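Local coordinates for proline dehydrogenase (PDB 4H6Q), which oxidises L-proline to (S)-1-pyrroline-5-carboxylate with the help of FAD and passes the electrons to a quinone, the first step of proline breakdown to glutamate, at residues Leu32-Glu40 and Gln257-Asp265; Ser41-Leu52 and Val277-Arg285. One frame throughout, in Å; residues are numbered along the deposited sequence.

Both contacts are built on neighbouring strands, 254-259 and 277-283, of one parallel beta/alpha barrel, and the N-terminal stretch that packs on them runs on from one contact to the other. Interaction 1 lies at the C-terminal ends of the strands, where a loop meets a turn beside FAD; its chemistry is mixed, with two waters and the exposed Arg35 at its margin gripping a carbonyl. Interaction 2 is somewhat more buried, with no exposed residue among those that touch, and almost wholly apolar, a helix laid on the outer face of strand 277-283. The two join directly: Met258 O lies 2.8 Å from Tyr280 N, a probable hydrogen bond, and the Tyr260 ring packs on Leu281.

Interaction 1 of 2, residues Leu32-Glu40 and Gln257-Asp265; sequences LAERFVAGE and QMLYGIRRD. With FAD (flavin-adenine dinucleotide), chain C.
Arg35 and Phe36 of the 32-40 segment pack on the type II turn Leu259-Ile262, which follows strand 254-259 at the C-terminal, cofactor-bearing end of the proline dehydrogenase beta/alpha barrel. The long Arg35 chain leaves with CG anti to the backbone N (chi1 171°) and stays extended, which carries its guanidinium to the Gly261 carbonyl. NE gives a nearly straight bond to Gly261 O at 3.1 Å (164° at the hydrogen), with the oxygen in the guanidinium plane but the donor well above the carbonyl plane; NH2 adds a weak bond to the same oxygen. One face of the Phe36 ring carries Arg35 CG over its centre, while CZ lies by one face of the guanidinium, offset toward its rim.

Gly261 suits the turn twice over: its phi is positive, and a side chain would run into Arg35 O, which instead meets Gly261 CA in a 3.4 Å CA-H...O contact. The Tyr260 ring turns its CD2-CE2 edge to the backbone of Phe36 and Val37, CD2 lying 3.5 Å from Phe36 C. Branched Ile262 serves two neighbours, CG1 meeting the edge of Phe36 at CE1 (3.8 Å) while CG2 and CD1 rest against the FAD adenine. Cutting this side chain back to an alanine would probably leave the adenine and the Phe36 edge without their shared apolar neighbour and open a gap between them. Leu259 packs on the flavin ring system instead, CD2 3.5 Å from FAD C7. Water 2 ties the backbones together, donating to Phe36 O at 2.7 Å and to Tyr260 O at 2.8 Å.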
loop_
_atom_site.group_PDB
_atom_site.type_symbol
_atom_site.label_atom_id
_atom_site.label_comp_id
_atom_site.label_asym_id
_atom_site.label_seq_id
_atom_site.Cartn_x
_atom_site.Cartn_y
_atom_site.Cartn_z
ATOM N N LEU A 32 12.123 -16.840 8.790
ATOM C CA LEU A 32 10.674 -16.827 8.673
ATOM C C LEU A 32 10.218 -15.491 8.057
ATOM O O LEU A 32 9.441 -15.460 7.081
ATOM C CB LEU A 32 10.047 -17.058 10.051
ATOM C CG LEU A 32 8.535 -17.116 10.140
ATOM C CD1 LEU A 32 7.982 -18.204 9.197
ATOM C CD2 LEU A 32 8.068 -17.372 11.576
ATOM N N ALA A 33 10.717 -14.383 8.601
ATOM C CA ALA A 33 10.312 -13.065 8.105
ATOM C C ALA A 33 10.710 -12.789 6.659
ATOM O O ALA A 33 10.030 -12.016 5.963
ATOM C CB ALA A 33 10.831 -11.978 9.011
ATOM N N GLU A 34 11.788 -13.409 6.201
ATOM C CA GLU A 34 12.287 -13.197 4.843
ATOM C C GLU A 34 11.327 -13.689 3.774
ATOM O O GLU A 34 11.407 -13.259 2.620
ATOM C CB GLU A 34 13.617 -13.876 4.652
ATOM C CG GLU A 34 14.805 -13.053 5.051
ATOM C CD GLU A 34 16.096 -13.772 4.723
ATOM O OE1 GLU A 34 16.220 -14.952 5.126
ATOM O OE2 GLU A 34 16.962 -13.181 4.041
ATOM N N ARG A 35 10.368 -14.524 4.137
ATOM C CA ARG A 35 9.304 -14.784 3.180
ATOM C C ARG A 35 8.545 -13.522 2.775
ATOM O O ARG A 35 8.143 -13.358 1.594
ATOM C CB ARG A 35 8.323 -15.802 3.753
ATOM C CG ARG A 35 7.110 -15.917 2.859
ATOM C CD ARG A 35 6.243 -17.044 3.303
ATOM N NE ARG A 35 4.987 -17.039 2.564
ATOM C CZ ARG A 35 3.901 -17.717 2.928
ATOM N NH1 ARG A 35 3.926 -18.442 4.042
ATOM N NH2 ARG A 35 2.792 -17.656 2.182
ATOM N N PHE A 36 8.349 -12.634 3.759
ATOM C CA PHE A 36 7.467 -11.477 3.640
ATOM C C PHE A 36 8.219 -10.155 3.454
ATOM O O PHE A 36 7.596 -9.144 3.107
ATOM C CB PHE A 36 6.612 -11.369 4.900
ATOM C CG PHE A 36 5.771 -12.563 5.141
ATOM C CD1 PHE A 36 4.590 -12.774 4.418
ATOM C CD2 PHE A 36 6.100 -13.443 6.171
ATOM C CE1 PHE A 36 3.789 -13.900 4.677
ATOM C CE2 PHE A 36 5.292 -14.547 6.431
ATOM C CZ PHE A 36 4.133 -14.770 5.676
ATOM N N VAL A 37 9.522 -10.128 3.766
ATOM C CA VAL A 37 10.292 -8.866 3.837
ATOM C C VAL A 37 11.490 -9.039 2.947
ATOM O O VAL A 37 12.184 -10.061 3.070
ATOM C CB VAL A 37 10.729 -8.585 5.311
ATOM C CG1 VAL A 37 11.619 -7.350 5.408
ATOM C CG2 VAL A 37 9.471 -8.500 6.242
ATOM N N ALA A 38 11.749 -8.088 2.027
ATOM C CA ALA A 38 12.816 -8.317 1.056
ATOM C C ALA A 38 14.225 -8.442 1.702
ATOM O O ALA A 38 15.085 -9.214 1.221
ATOM C CB ALA A 38 12.761 -7.284 -0.090
ATOM N N GLY A 39 14.432 -7.739 2.790
ATOM C CA GLY A 39 15.730 -7.593 3.399
ATOM C C GLY A 39 15.696 -6.319 4.201
ATOM O O GLY A 39 14.647 -5.699 4.358
ATOM N N GLU A 40 16.855 -5.893 4.662
ATOM C CA GLU A 40 16.946 -4.739 5.545
ATOM C C GLU A 40 17.463 -3.473 4.859
ATOM O O GLU A 40 17.432 -2.396 5.460
ATOM C CB GLU A 40 17.787 -5.083 6.791
ATOM C CG GLU A 40 17.062 -6.134 7.713
ATOM C CD GLU A 40 17.611 -6.188 9.156
ATOM O OE1 GLU A 40 18.770 -5.803 9.396
ATOM O OE2 GLU A 40 16.902 -6.642 10.079
ATOM N N GLN A 257 -3.035 -6.384 -6.882
ATOM C CA GLN A 257 -1.874 -6.205 -6.007
ATOM C C GLN A 257 -1.847 -7.258 -4.937
ATOM O O GLN A 257 -2.901 -7.698 -4.461
ATOM C CB GLN A 257 -1.867 -4.822 -5.326
ATOM C CG GLN A 257 -1.718 -3.662 -6.339
ATOM C CD GLN A 257 -1.508 -2.315 -5.653
ATOM O OE1 GLN A 257 -1.666 -2.200 -4.432
ATOM N NE2 GLN A 257 -1.185 -1.280 -6.428
ATOM N N MET A 258 -0.626 -7.715 -4.575
ATOM C CA MET A 258 -0.437 -8.773 -3.558
ATOM C C MET A 258 0.759 -8.373 -2.706
ATOM O O MET A 258 1.628 -7.580 -3.151
ATOM C CB MET A 258 -0.075 -10.099 -4.241
ATOM C CG MET A 258 -1.264 -10.777 -4.891
ATOM S SD MET A 258 -1.491 -10.258 -6.572
ATOM C CE MET A 258 -3.121 -11.011 -6.816
ATOM N N LEU A 259 0.821 -8.934 -1.495
ATOM C CA LEU A 259 1.987 -8.746 -0.647
ATOM C C LEU A 259 3.123 -9.672 -1.083
ATOM O O LEU A 259 2.868 -10.841 -1.466
ATOM C CB LEU A 259 1.651 -8.956 0.841
ATOM C CG LEU A 259 0.513 -8.076 1.425
ATOM C CD1 LEU A 259 0.306 -8.426 2.938
ATOM C CD2 LEU A 259 0.842 -6.618 1.269
ATOM N N TYR A 260 4.345 -9.171 -0.973
ATOM C CA TYR A 260 5.533 -9.998 -1.262
ATOM C C TYR A 260 5.428 -11.343 -0.548
ATOM O O TYR A 260 5.169 -11.392 0.687
ATOM C CB TYR A 260 6.762 -9.222 -0.801
ATOM C CG TYR A 260 8.102 -9.875 -1.050
ATOM C CD1 TYR A 260 8.634 -10.083 -2.337
ATOM C CD2 TYR A 260 8.887 -10.268 0.036
ATOM C CE1 TYR A 260 9.957 -10.626 -2.496
ATOM C CE2 TYR A 260 10.109 -10.826 -0.114
ATOM C CZ TYR A 260 10.636 -11.009 -1.340
ATOM O OH TYR A 260 11.890 -11.601 -1.366
ATOM N N GLY A 261 5.630 -12.443 -1.289
ATOM C CA GLY A 261 5.664 -13.766 -0.682
ATOM C C GLY A 261 4.350 -14.485 -0.585
ATOM O O GLY A 261 4.337 -15.644 -0.149
ATOM N N ILE A 262 3.240 -13.828 -0.929
ATOM C CA ILE A 262 1.919 -14.439 -0.741
ATOM C C ILE A 262 1.262 -14.697 -2.089
ATOM O O ILE A 262 1.074 -13.769 -2.912
ATOM C CB ILE A 262 0.996 -13.586 0.185
ATOM C CG1 ILE A 262 1.685 -13.268 1.521
ATOM C CG2 ILE A 262 -0.368 -14.311 0.407
ATOM C CD1 ILE A 262 0.843 -12.485 2.558
ATOM N N ARG A 263 0.989 -15.971 -2.362
ATOM C CA ARG A 263 0.417 -16.404 -3.660
ATOM C C ARG A 263 1.247 -15.963 -4.850
ATOM O O ARG A 263 0.734 -15.392 -5.825
ATOM C CB ARG A 263 -1.070 -16.004 -3.822
ATOM C CG ARG A 263 -2.037 -16.679 -2.775
ATOM C CD ARG A 263 -1.974 -18.207 -2.740
ATOM N NE ARG A 263 -2.154 -18.850 -4.047
ATOM C CZ ARG A 263 -3.336 -19.212 -4.557
ATOM N NH1 ARG A 263 -4.459 -18.959 -3.879
ATOM N NH2 ARG A 263 -3.402 -19.857 -5.731
ATOM N N ARG A 264 2.549 -16.235 -4.773
ATOM C CA ARG A 264 3.446 -16.015 -5.899
ATOM C C ARG A 264 2.930 -16.710 -7.177
ATOM O O ARG A 264 3.084 -16.176 -8.288
ATOM C CB ARG A 264 4.858 -16.501 -5.567
ATOM C CG ARG A 264 5.566 -15.663 -4.522
ATOM C CD ARG A 264 6.986 -16.215 -4.225
ATOM N N ASP A 265 2.302 -17.878 -7.040
ATOM C CA ASP A 265 1.722 -18.575 -8.195
ATOM C C ASP A 265 0.671 -17.723 -8.913
ATOM O O ASP A 265 0.689 -17.625 -10.154
ATOM C CB ASP A 265 1.168 -19.953 -7.801
ATOM C CG ASP A 265 0.113 -19.902 -6.729
ATOM O OD1 ASP A 265 -0.758 -20.801 -6.743
ATOM O OD2 ASP A 265 0.153 -18.990 -5.855
HETATM P PA FAD C . -7.949 -13.142 3.309
HETATM O O1A FAD C . -9.453 -13.418 3.214
HETATM O O2A FAD C . -7.400 -12.751 4.619
HETATM O O5B FAD C . -7.072 -14.261 2.825
HETATM C C5B FAD C . -7.298 -14.838 1.549
HETATM C C4B FAD C . -6.328 -15.954 1.221
HETATM O O4B FAD C . -5.096 -15.357 0.883
HETATM C C3B FAD C . -6.002 -16.843 2.366
HETATM O O3B FAD C . -6.948 -17.872 2.606
HETATM C C2B FAD C . -4.665 -17.336 1.965
HETATM O O2B FAD C . -4.737 -18.272 0.912
HETATM C C1B FAD C . -4.041 -16.080 1.446
HETATM N N9A FAD C . -3.392 -15.270 2.477
HETATM C C8A FAD C . -3.719 -13.963 2.836
HETATM N N7A FAD C . -2.927 -13.507 3.807
HETATM C C5A FAD C . -2.016 -14.521 4.087
HETATM C C6A FAD C . -0.972 -14.650 4.985
HETATM N N6A FAD C . -0.604 -13.585 5.861
HETATM N N1A FAD C . -0.292 -15.807 5.004
HETATM C C2A FAD C . -0.596 -16.833 4.183
HETATM N N3A FAD C . -1.603 -16.769 3.299
HETATM C C4A FAD C . -2.292 -15.634 3.241
HETATM N N1 FAD C . -4.904 -3.209 4.740
HETATM C C2 FAD C . -4.944 -2.012 5.386
HETATM O O2 FAD C . -5.729 -1.930 6.434
HETATM N N3 FAD C . -4.229 -0.921 4.974
HETATM C C4 FAD C . -3.402 -0.982 3.859
HETATM O O4 FAD C . -2.690 0.098 3.479
HETATM C C4X FAD C . -3.316 -2.250 3.131
HETATM N N5 FAD C . -2.518 -2.371 2.022
HETATM C C5X FAD C . -2.520 -3.582 1.368
HETATM C C6 FAD C . -1.722 -3.736 0.223
HETATM C C7 FAD C . -1.729 -4.964 -0.486
HETATM C C7M FAD C . -0.863 -5.134 -1.732
HETATM C C8 FAD C . -2.549 -6.021 -0.019
HETATM C C8M FAD C . -2.592 -7.338 -0.745
HETATM C C9 FAD C . -3.315 -5.867 1.147
HETATM C C9A FAD C . -3.318 -4.661 1.820
HETATM N N10 FAD C . -4.126 -4.528 2.967
HETATM C C10 FAD C . -4.120 -3.327 3.632
HETATM C "C1'" FAD C . -4.991 -5.598 3.438
HETATM C "C2'" FAD C . -4.489 -6.437 4.571
HETATM O "O2'" FAD C . -3.074 -6.481 4.433
HETATM C "C3'" FAD C . -5.425 -7.650 4.350
HETATM O "O3'" FAD C . -6.564 -7.683 5.157
HETATM C "C4'" FAD C . -4.809 -8.992 4.288
HETATM O "O4'" FAD C . -3.902 -8.921 3.245
HETATM C "C5'" FAD C . -5.903 -10.014 4.009
HETATM O "O5'" FAD C . -5.531 -10.775 2.902
HETATM P P FAD C . -6.521 -11.072 1.692
HETATM O O1P FAD C . -7.315 -9.890 1.056
HETATM O O2P FAD C . -5.674 -12.020 0.802
HETATM O O3P FAD C . -7.637 -12.101 2.243
HETATM O O HOH W 1 13.428 -11.999 1.259
HETATM O O HOH W 2 4.914 -9.331 2.546
#

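Interaction 2 of 2, residues Ser41-Leu52 and Val277-Arg285; sequences SIESAIQAVQAL and VRVYLPYGR. With TFB (tetrahydrofuran-2-carboxylic acid), chain D.
Helix 42-52 lies against strand 277-283, the last strand of the barrel, and the contact is made by the strand's alternate residues Val279, Leu281 and Tyr283. The two axes run almost antiparallel, at 159°, and come within 8.4 Å. Small residues on the helix make that approach possible: Ala45 CB sits 3.6 Å from Tyr283 CD2, and Ala48 CB meets Leu281 CD2 at 3.9 Å. Leu281, with CG anti to its own amide nitrogen (chi1 -164°), spreads its two methyls along the helix, CD1 against Ala45 and CD2 touching both Ala48 CB and Leu52 CD1, while the Val49 side chain crosses it obliquely, its CG2 nearest Leu281 CG. Farther along, Leu52 CD1 reaches Val279 CB at 3.9 Å, the two side chains crossing at about a right angle, as leucine and beta-branched valine fill the space between helix and strand.

The alternation of a strand in a beta/alpha barrel gives its two faces different work: Tyr280 points to the inside, where one face of its ring lies against the proline analogue tetrahydrofuran-2-carboxylic acid, off centre, near the hydroxyl end, with CZ 3.4 Å from TFB CG. Its hydroxyl is hydrogen-bonded to Asp137, and Tyr280 is probably critical for catalysis, as in related enzymes.

Tyr283, facing the start of the helix, takes the less common chi1 of 74°, its CG between the backbone N and the carbonyl carbon, which lays the ring beside the first turn; CD1 comes 3.4 Å from Ser41 O, and the hydroxyl end runs alongside Ile42. Serine suits the N-cap because its short side chain can turn back on the helix: Ser41 OG accepts from Ser44 N at 3.0 Å, and Ser44 OG in return donates to Ser41 O, which also takes the Ala45 amide.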
loop_
_atom_site.group_PDB
_atom_site.type_symbol
_atom_site.label_atom_id
_atom_site.label_comp_id
_atom_site.label_asym_id
_atom_site.label_seq_id
_atom_site.Cartn_x
_atom_site.Cartn_y
_atom_site.Cartn_z
ATOM N N SER A 41 17.927 -3.577 3.613
ATOM C CA SER A 41 18.568 -2.425 2.939
ATOM C C SER A 41 17.831 -1.967 1.699
ATOM O O SER A 41 17.090 -2.744 1.082
ATOM C CB SER A 41 19.994 -2.770 2.500
ATOM O OG SER A 41 19.985 -3.799 1.518
ATOM N N ILE A 42 18.062 -0.724 1.293
ATOM C CA ILE A 42 17.575 -0.279 -0.015
ATOM C C ILE A 42 18.054 -1.229 -1.125
ATOM O O ILE A 42 17.273 -1.567 -2.024
ATOM C CB ILE A 42 18.069 1.181 -0.299
ATOM C CG1 ILE A 42 17.345 2.173 0.635
ATOM C CG2 ILE A 42 17.870 1.586 -1.779
ATOM C CD1 ILE A 42 17.956 3.596 0.665
ATOM N N GLU A 43 19.320 -1.670 -1.071
ATOM C CA GLU A 43 19.853 -2.555 -2.113
ATOM C C GLU A 43 19.065 -3.862 -2.243
ATOM O O GLU A 43 18.752 -4.298 -3.358
ATOM C CB GLU A 43 21.351 -2.826 -1.882
ATOM N N SER A 44 18.687 -4.447 -1.104
ATOM C CA SER A 44 17.949 -5.688 -1.138
ATOM C C SER A 44 16.564 -5.447 -1.727
ATOM O O SER A 44 16.032 -6.308 -2.432
ATOM C CB SER A 44 17.856 -6.361 0.253
ATOM O OG SER A 44 17.075 -5.607 1.196
ATOM N N ALA A 45 15.968 -4.280 -1.460
ATOM C CA ALA A 45 14.652 -3.998 -1.987
ATOM C C ALA A 45 14.709 -3.787 -3.526
ATOM O O ALA A 45 13.843 -4.265 -4.263
ATOM C CB ALA A 45 14.069 -2.734 -1.287
ATOM N N ILE A 46 15.707 -3.045 -3.990
ATOM C CA ILE A 46 15.857 -2.785 -5.421
ATOM C C ILE A 46 16.078 -4.109 -6.165
ATOM O O ILE A 46 15.482 -4.372 -7.227
ATOM C CB ILE A 46 17.040 -1.820 -5.682
ATOM C CG1 ILE A 46 16.773 -0.438 -5.051
ATOM C CG2 ILE A 46 17.407 -1.748 -7.187
ATOM C CD1 ILE A 46 15.484 0.207 -5.503
ATOM N N GLN A 47 16.928 -4.974 -5.618
ATOM C CA GLN A 47 17.159 -6.295 -6.225
ATOM C C GLN A 47 15.855 -7.115 -6.301
ATOM O O GLN A 47 15.592 -7.794 -7.319
ATOM C CB GLN A 47 18.236 -7.077 -5.472
ATOM C CG GLN A 47 19.649 -6.517 -5.721
ATOM C CD GLN A 47 20.695 -7.019 -4.738
ATOM O OE1 GLN A 47 20.366 -7.663 -3.734
ATOM N NE2 GLN A 47 21.972 -6.707 -5.008
ATOM N N ALA A 48 15.022 -7.032 -5.263
ATOM C CA ALA A 48 13.776 -7.773 -5.277
ATOM C C ALA A 48 12.832 -7.204 -6.315
ATOM O O ALA A 48 12.121 -7.967 -6.986
ATOM C CB ALA A 48 13.128 -7.773 -3.872
ATOM N N VAL A 49 12.763 -5.873 -6.469
ATOM C CA VAL A 49 11.933 -5.298 -7.522
ATOM C C VAL A 49 12.432 -5.684 -8.915
ATOM O O VAL A 49 11.626 -6.028 -9.786
ATOM C CB VAL A 49 11.813 -3.768 -7.399
ATOM C CG1 VAL A 49 11.035 -3.168 -8.606
ATOM C CG2 VAL A 49 11.098 -3.420 -6.106
ATOM N N GLN A 50 13.758 -5.703 -9.120
ATOM C CA GLN A 50 14.287 -6.116 -10.414
ATOM C C GLN A 50 13.906 -7.567 -10.733
ATOM O O GLN A 50 13.574 -7.901 -11.877
ATOM C CB GLN A 50 15.802 -5.907 -10.451
ATOM C CG GLN A 50 16.174 -4.413 -10.469
ATOM C CD GLN A 50 17.637 -4.166 -10.361
ATOM O OE1 GLN A 50 18.365 -4.930 -9.695
ATOM N NE2 GLN A 50 18.102 -3.087 -10.986
ATOM N N ALA A 51 13.919 -8.427 -9.711
ATOM C CA ALA A 51 13.504 -9.809 -9.903
ATOM C C ALA A 51 12.025 -9.900 -10.276
ATOM O O ALA A 51 11.669 -10.709 -11.148
ATOM C CB ALA A 51 13.842 -10.687 -8.692
ATOM N N LEU A 52 11.158 -9.130 -9.613
ATOM C CA LEU A 52 9.743 -9.111 -9.973
ATOM C C LEU A 52 9.551 -8.652 -11.419
ATOM O O LEU A 52 8.764 -9.249 -12.171
ATOM C CB LEU A 52 8.941 -8.187 -9.034
ATOM C CG LEU A 52 8.726 -8.706 -7.614
ATOM C CD1 LEU A 52 8.276 -7.548 -6.716
ATOM C CD2 LEU A 52 7.673 -9.806 -7.619
ATOM N N VAL A 277 -0.091 -6.663 -12.498
ATOM C CA VAL A 277 0.112 -7.121 -11.130
ATOM C C VAL A 277 1.227 -6.270 -10.525
ATOM O O VAL A 277 2.277 -6.076 -11.144
ATOM C CB VAL A 277 0.536 -8.598 -11.064
ATOM C CG1 VAL A 277 0.724 -9.060 -9.591
ATOM C CG2 VAL A 277 -0.444 -9.506 -11.804
ATOM N N ARG A 278 1.023 -5.756 -9.309
ATOM C CA ARG A 278 2.055 -4.976 -8.620
ATOM C C ARG A 278 2.160 -5.460 -7.192
ATOM O O ARG A 278 1.164 -5.479 -6.463
ATOM C CB ARG A 278 1.702 -3.480 -8.652
ATOM C CG ARG A 278 2.834 -2.619 -8.081
ATOM C CD ARG A 278 2.440 -1.144 -8.046
ATOM N NE ARG A 278 2.149 -0.536 -9.364
ATOM C CZ ARG A 278 3.061 0.020 -10.161
ATOM N NH1 ARG A 278 4.369 -0.012 -9.862
ATOM N NH2 ARG A 278 2.639 0.666 -11.243
ATOM N N VAL A 279 3.369 -5.841 -6.784
ATOM C CA VAL A 279 3.576 -6.456 -5.496
ATOM C C VAL A 279 4.101 -5.452 -4.493
ATOM O O VAL A 279 5.053 -4.686 -4.765
ATOM C CB VAL A 279 4.556 -7.662 -5.625
ATOM C CG1 VAL A 279 5.119 -8.120 -4.282
ATOM C CG2 VAL A 279 3.837 -8.802 -6.324
ATOM N N TYR A 280 3.473 -5.439 -3.290
ATOM C CA TYR A 280 3.887 -4.600 -2.179
ATOM C C TYR A 280 5.165 -5.202 -1.598
ATOM O O TYR A 280 5.163 -6.353 -1.121
ATOM C CB TYR A 280 2.726 -4.557 -1.162
ATOM C CG TYR A 280 2.838 -3.504 -0.080
ATOM C CD1 TYR A 280 2.023 -2.349 -0.104
ATOM C CD2 TYR A 280 3.705 -3.672 1.033
ATOM C CE1 TYR A 280 2.104 -1.376 0.869
ATOM C CE2 TYR A 280 3.806 -2.692 2.025
ATOM C CZ TYR A 280 3.009 -1.541 1.918
ATOM O OH TYR A 280 3.157 -0.633 2.920
ATOM N N LEU A 281 6.241 -4.413 -1.641
ATOM C CA LEU A 281 7.612 -4.903 -1.452
ATOM C C LEU A 281 8.242 -4.149 -0.293
ATOM O O LEU A 281 8.767 -3.069 -0.432
ATOM C CB LEU A 281 8.423 -4.730 -2.730
ATOM C CG LEU A 281 9.732 -5.509 -2.843
ATOM C CD1 LEU A 281 10.856 -5.038 -1.920
ATOM C CD2 LEU A 281 9.467 -6.971 -2.738
ATOM N N PRO A 282 8.139 -4.715 0.938
ATOM C CA PRO A 282 8.622 -4.003 2.136
ATOM C C PRO A 282 10.053 -4.371 2.478
ATOM O O PRO A 282 10.513 -5.494 2.188
ATOM C CB PRO A 282 7.662 -4.501 3.206
ATOM C CG PRO A 282 7.310 -5.895 2.778
ATOM C CD PRO A 282 7.468 -5.994 1.276
ATOM N N TYR A 283 10.784 -3.435 3.091
ATOM C CA TYR A 283 12.132 -3.723 3.502
ATOM C C TYR A 283 12.453 -2.828 4.708
ATOM O O TYR A 283 11.747 -1.859 5.005
ATOM C CB TYR A 283 13.149 -3.447 2.365
ATOM C CG TYR A 283 13.348 -1.948 2.159
ATOM C CD1 TYR A 283 14.457 -1.260 2.713
ATOM C CD2 TYR A 283 12.373 -1.194 1.452
ATOM C CE1 TYR A 283 14.584 0.113 2.584
ATOM C CE2 TYR A 283 12.499 0.198 1.313
ATOM C CZ TYR A 283 13.588 0.843 1.900
ATOM O OH TYR A 283 13.679 2.196 1.782
ATOM N N GLY A 284 13.528 -3.161 5.413
ATOM C CA GLY A 284 14.057 -2.317 6.447
ATOM C C GLY A 284 14.326 -3.101 7.716
ATOM O O GLY A 284 13.969 -4.266 7.876
ATOM N N ARG A 285 14.945 -2.418 8.664
ATOM C CA ARG A 285 15.283 -3.038 9.958
ATOM C C ARG A 285 14.112 -3.151 10.928
ATOM O O ARG A 285 14.122 -3.986 11.835
ATOM C CB ARG A 285 16.438 -2.281 10.626
ATOM C CG ARG A 285 17.729 -2.438 9.860
HETATM O OA TFB D . -0.612 -2.140 4.969
HETATM C CA TFB D . -0.638 -3.498 5.390
HETATM C C TFB D . 0.271 -3.707 6.583
HETATM O OB TFB D . 0.168 -4.774 7.244
HETATM C CB TFB D . -0.162 -4.305 4.257
HETATM C CG TFB D . 0.628 -3.365 3.471
HETATM C CD TFB D . 0.167 -1.995 3.785
HETATM O OXT TFB D . 1.140 -2.829 6.941
#